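Long-range contacts in arylamine n-acetyltransferase (Mycobacterium smegmatis, PDB 1W5R), which catalyses, in its wild-type form, the transfer of an acetyl group from acetyl-CoA to arylamines: residues 136-140 with 152-157; 211-215 with 252-258. The protein carries 1 engineered substitution. All blocks are in the same frame, centred on the assembly; numbering follows the deposited sequence.

In the fold
Both contacts are largely buried, yet their chemistry differs. Contact 1 joins two loop segments, the second running into strand 157-162, of the region built on the eight-stranded antiparallel sheet; with no strand pairing between them, it relies on three direct hydrogen bonds, a water bridge and one CH-pi contact, burying 456 Å². Contact 2 packs a strand of the five-stranded sheet against the end of helix 245-255; it buries 286 Å², without a single hydrogen bond across. Strand 220-225 touches both, through Arg-221 at contact 1 and through Tyr-222 and Leu-224 at contact 2. The centres lie about 20 Å apart and the nearest atoms about 6 Å, so the two do not touch.

Contact 1. Residues 136-140 with 152-157; sequences QTLTS and TRHEPY
Two loop segments, the second running into strand 157-162, pass in opposite senses with a reversed register: CA atoms are 5.9 Å apart for Thr-139 and Arg-153 and 5.4 Å for Ser-140 and Thr-152. Loop-on-loop packing joins the 127-129/142-143 connection of the eight-stranded antiparallel sheet to the 149-150/157-162 one; side chains replace a strand ladder. Arg-153 (chi1-chi3 m, t, m) turns NE to Thr-139 O (2.8 Å, 164° at the hydrogen), while its N donates to Ser-140 OG (3.0 Å; chi1 m). Thr-152 (chi1 p) forms an ST turn: its OG1 accepts from His-154 N (3.0 Å; His-154 phi/psi -125/-112°) and donates to Glu-155 O (2.6 Å). A water donates to this OG1 (2.9 Å) and accepts from Thr-139 N (2.9 Å), bridging the segments. Tyr-157 (chi1 m, chi2 61°) donates OH to Gln-136 O (2.7 Å), and Leu-138 CD2 sits 3.5 Å from the Tyr-157 ring centroid, 17° off its normal, a CH-pi contact. Arg-153 NH1 forms a salt bridge with Asp-218, Glu-155 OE1 one with Arg-221; Thr-137 OG1 bonds to Asp-130. The loops touch helix 25-38 through Thr-137, Thr-139 and Arg-153, strand 220-225 at Arg-221, and strands 165-172 and 175-182 through Tyr-157.

Contact 2. Residues 211-215 with 252-258; sequences LTVAV and IVNRFGI
Phe-256 lays one face of its ring over Val-213: CG1 of Val-213 stands 3.6 Å from the Phe-256 ring centroid, 19° off the normal, a CH-pi contact whose closest atom pair is Val-213 CG1 to Phe-256 CG at 3.4 Å. The ring is set by chi1 m and chi2 106°, and Val-213 by chi1 t. The edge of the ring faces the next part of the strand, with Phe-256 CE2 3.8 Å from Val-215 N and Phe-256 CD2 3.8 Å from Val-215 CG1. Residues 212-215 are extended (phi -126° to -157°, psi 126° to 159°), so side chains alternate: Leu-211, Val-213 and Val-215 point toward the helix end, Ala-214 away. The register pairs CA atoms of Val-213 with Ile-252 at 7.5 Å and of Val-215 with Phe-256 at 6.9 Å. This is helix-on-sheet packing: the end of helix 245-255 lies against strand 212-216, which itself lies between strands 41-42 and 220-225 in the five-stranded antiparallel sheet. Where the chain leaves the helix, a pi-type turn widens 252-255, Gly-257 takes positive phi (70°), and Ile-258 N donates to Ile-252 O at 3.1 Å. That turn brings Ile-258 back to the strand, its CD1 3.9 Å from Val-213 CG1. Ile-252, m and t, sends CD1 to Leu-211 CD2 (4.0 Å) and places CG1 4.3 Å from Val-213 CG2. Beyond them Leu-44 meets both Leu-211 and Ile-258, while Arg-255 packs on Arg-233 of the second subunit.

Contact 1. Residues 136-140 with 152-157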
# COMPACT_ATOMS: atom_id res chain seq x y z
N GLN A 136 6.11 -7.90 14.01
CA GLN A 136 5.25 -8.99 14.48
C GLN A 136 5.30 -9.16 16.00
O GLN A 136 4.93 -10.22 16.52
CB GLN A 136 5.60 -10.31 13.76
CG GLN A 136 4.52 -11.40 13.83
CD GLN A 136 3.17 -10.95 13.30
OE1 GLN A 136 2.16 -10.90 14.05
NE2 GLN A 136 3.12 -10.61 12.04
N THR A 137 5.73 -8.13 16.71
CA THR A 137 5.84 -8.23 18.18
C THR A 137 4.46 -8.38 18.83
O THR A 137 3.44 -7.88 18.30
CB THR A 137 6.56 -7.01 18.78
OG1 THR A 137 7.16 -7.39 20.03
CG2 THR A 137 5.63 -5.81 18.95
N LEU A 138 4.44 -9.05 19.98
CA LEU A 138 3.21 -9.13 20.78
C LEU A 138 2.67 -7.76 21.14
O LEU A 138 3.42 -6.87 21.54
CB LEU A 138 3.46 -9.89 22.08
CG LEU A 138 3.31 -11.41 22.07
CD1 LEU A 138 3.85 -12.01 23.35
CD2 LEU A 138 1.85 -11.82 21.89
N THR A 139 1.35 -7.59 20.98
CA THR A 139 0.70 -6.32 21.25
C THR A 139 -0.17 -6.37 22.50
O THR A 139 -0.86 -5.39 22.83
CB THR A 139 -0.14 -5.87 20.05
OG1 THR A 139 -1.17 -6.83 19.79
CG2 THR A 139 0.78 -5.69 18.80
N SER A 140 -0.10 -7.50 23.20
CA SER A 140 -0.69 -7.66 24.54
C SER A 140 0.28 -8.49 25.34
O SER A 140 1.04 -9.27 24.77
CB SER A 140 -2.00 -8.48 24.47
OG SER A 140 -2.94 -7.91 23.59
N THR A 152 -5.06 -11.57 21.38
CA THR A 152 -4.34 -10.33 21.68
C THR A 152 -5.10 -9.16 21.04
O THR A 152 -6.20 -9.35 20.49
CB THR A 152 -2.89 -10.37 21.11
OG1 THR A 152 -2.92 -10.24 19.68
CG2 THR A 152 -2.18 -11.67 21.51
N ARG A 153 -4.51 -7.97 21.09
CA ARG A 153 -5.08 -6.80 20.40
C ARG A 153 -5.12 -6.98 18.88
O ARG A 153 -5.84 -6.26 18.19
CB ARG A 153 -4.33 -5.50 20.73
CG ARG A 153 -4.36 -5.06 22.18
CD ARG A 153 -3.86 -3.63 22.34
NE ARG A 153 -2.52 -3.42 21.78
CZ ARG A 153 -2.20 -2.49 20.88
NH1 ARG A 153 -3.10 -1.63 20.40
NH2 ARG A 153 -0.95 -2.40 20.46
N HIS A 154 -4.33 -7.92 18.37
CA HIS A 154 -4.24 -8.19 16.94
C HIS A 154 -4.53 -9.68 16.71
O HIS A 154 -5.67 -10.10 16.94
CB HIS A 154 -2.89 -7.71 16.38
CG HIS A 154 -2.66 -6.25 16.58
ND1 HIS A 154 -2.69 -5.33 15.56
CD2 HIS A 154 -2.46 -5.54 17.72
CE1 HIS A 154 -2.47 -4.12 16.06
NE2 HIS A 154 -2.33 -4.22 17.37
N GLU A 155 -3.54 -10.46 16.28
CA GLU A 155 -3.75 -11.87 15.91
C GLU A 155 -3.68 -12.76 17.13
O GLU A 155 -3.10 -12.38 18.15
CB GLU A 155 -2.67 -12.36 14.91
CG GLU A 155 -2.41 -11.47 13.74
CD GLU A 155 -1.31 -10.45 14.00
OE1 GLU A 155 -1.06 -10.09 15.17
OE2 GLU A 155 -0.72 -9.98 13.02
N PRO A 156 -4.25 -13.98 17.04
CA PRO A 156 -3.99 -14.97 18.07
C PRO A 156 -2.51 -15.39 18.13
O PRO A 156 -1.84 -15.48 17.09
CB PRO A 156 -4.84 -16.17 17.64
CG PRO A 156 -5.77 -15.66 16.61
CD PRO A 156 -5.19 -14.45 16.00
N TYR A 157 -2.02 -15.62 19.34
CA TYR A 157 -0.68 -16.19 19.56
C TYR A 157 -0.79 -17.45 20.40
O TYR A 157 -1.83 -17.70 21.02
CB TYR A 157 0.26 -15.20 20.27
CG TYR A 157 0.84 -14.10 19.40
CD1 TYR A 157 0.02 -13.17 18.74
CD2 TYR A 157 2.23 -13.96 19.26
CE1 TYR A 157 0.56 -12.15 17.95
CE2 TYR A 157 2.78 -12.93 18.48
CZ TYR A 157 1.94 -12.04 17.83
OH TYR A 157 2.46 -11.03 17.07
O HOH W 1 -0.20 -9.26 19.23

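Contact 2. Residues 211-215 with 252-258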
# COMPACT_ATOMS: atom_id res chain seq x y z
N LEU A 211 18.41 -2.67 6.98
CA LEU A 211 17.65 -1.72 7.78
C LEU A 211 16.27 -2.28 8.09
O LEU A 211 15.53 -2.64 7.16
CB LEU A 211 17.47 -0.43 6.97
CG LEU A 211 16.47 0.60 7.52
CD1 LEU A 211 17.06 1.32 8.71
CD2 LEU A 211 16.06 1.61 6.45
N THR A 212 15.92 -2.35 9.37
CA THR A 212 14.57 -2.76 9.79
C THR A 212 14.00 -1.68 10.70
O THR A 212 14.64 -1.31 11.69
CB THR A 212 14.55 -4.09 10.55
OG1 THR A 212 15.00 -5.14 9.68
CG2 THR A 212 13.14 -4.42 11.05
N VAL A 213 12.82 -1.18 10.35
CA VAL A 213 12.11 -0.20 11.16
C VAL A 213 10.66 -0.66 11.28
O VAL A 213 10.07 -1.12 10.29
CB VAL A 213 12.19 1.23 10.54
CG1 VAL A 213 11.55 2.26 11.46
CG2 VAL A 213 13.64 1.62 10.27
N ALA A 214 10.07 -0.59 12.47
CA ALA A 214 8.70 -1.06 12.61
C ALA A 214 7.94 -0.31 13.68
O ALA A 214 8.54 0.29 14.58
CB ALA A 214 8.66 -2.57 12.89
N VAL A 215 6.62 -0.34 13.59
CA VAL A 215 5.77 0.22 14.64
C VAL A 215 4.42 -0.47 14.52
O VAL A 215 4.08 -0.98 13.45
CB VAL A 215 5.66 1.77 14.55
CG1 VAL A 215 4.76 2.20 13.37
CG2 VAL A 215 5.20 2.36 15.88
N ILE A 252 11.24 7.15 7.59
CA ILE A 252 11.86 7.00 8.91
C ILE A 252 11.50 8.17 9.83
O ILE A 252 11.10 7.99 10.98
CB ILE A 252 13.39 6.82 8.77
CG1 ILE A 252 13.72 5.43 8.22
CG2 ILE A 252 14.11 7.06 10.11
CD1 ILE A 252 15.18 5.24 7.84
N VAL A 253 11.61 9.39 9.30
CA VAL A 253 11.36 10.60 10.10
C VAL A 253 9.86 10.85 10.35
O VAL A 253 9.44 11.12 11.47
CB VAL A 253 12.01 11.84 9.44
CG1 VAL A 253 11.75 13.10 10.26
CG2 VAL A 253 13.50 11.63 9.29
N ASN A 254 9.07 10.74 9.29
CA ASN A 254 7.68 11.21 9.32
C ASN A 254 6.61 10.13 9.48
O ASN A 254 5.53 10.40 10.03
CB ASN A 254 7.41 12.09 8.10
CG ASN A 254 8.26 13.35 8.11
OD1 ASN A 254 9.09 13.56 7.23
ND2 ASN A 254 8.08 14.18 9.13
N ARG A 255 6.88 8.91 9.01
CA ARG A 255 6.01 7.78 9.30
C ARG A 255 6.36 7.18 10.67
O ARG A 255 5.47 6.92 11.48
CB ARG A 255 6.13 6.70 8.22
CG ARG A 255 5.39 6.95 6.91
CD ARG A 255 5.44 5.67 6.07
NE ARG A 255 4.58 5.70 4.88
CZ ARG A 255 3.42 5.06 4.77
NH1 ARG A 255 2.94 4.33 5.77
NH2 ARG A 255 2.73 5.15 3.64
N PHE A 256 7.65 6.97 10.92
CA PHE A 256 8.07 6.24 12.12
C PHE A 256 8.48 7.13 13.30
O PHE A 256 8.74 6.63 14.40
CB PHE A 256 9.17 5.24 11.76
CG PHE A 256 8.69 4.08 10.92
CD1 PHE A 256 8.99 4.01 9.56
CD2 PHE A 256 7.93 3.06 11.50
CE1 PHE A 256 8.55 2.92 8.79
CE2 PHE A 256 7.48 1.99 10.74
CZ PHE A 256 7.79 1.91 9.38
N GLY A 257 8.55 8.43 13.07
CA GLY A 257 8.79 9.39 14.16
C GLY A 257 10.19 9.37 14.76
O GLY A 257 10.36 9.72 15.94
N ILE A 258 11.18 8.99 13.96
CA ILE A 258 12.57 8.91 14.44
C ILE A 258 13.34 10.17 14.04
O ILE A 258 13.37 10.56 12.87
CB ILE A 258 13.31 7.64 13.90
CG1 ILE A 258 12.62 6.37 14.41
CG2 ILE A 258 14.80 7.66 14.31
CD1 ILE A 258 13.02 5.10 13.64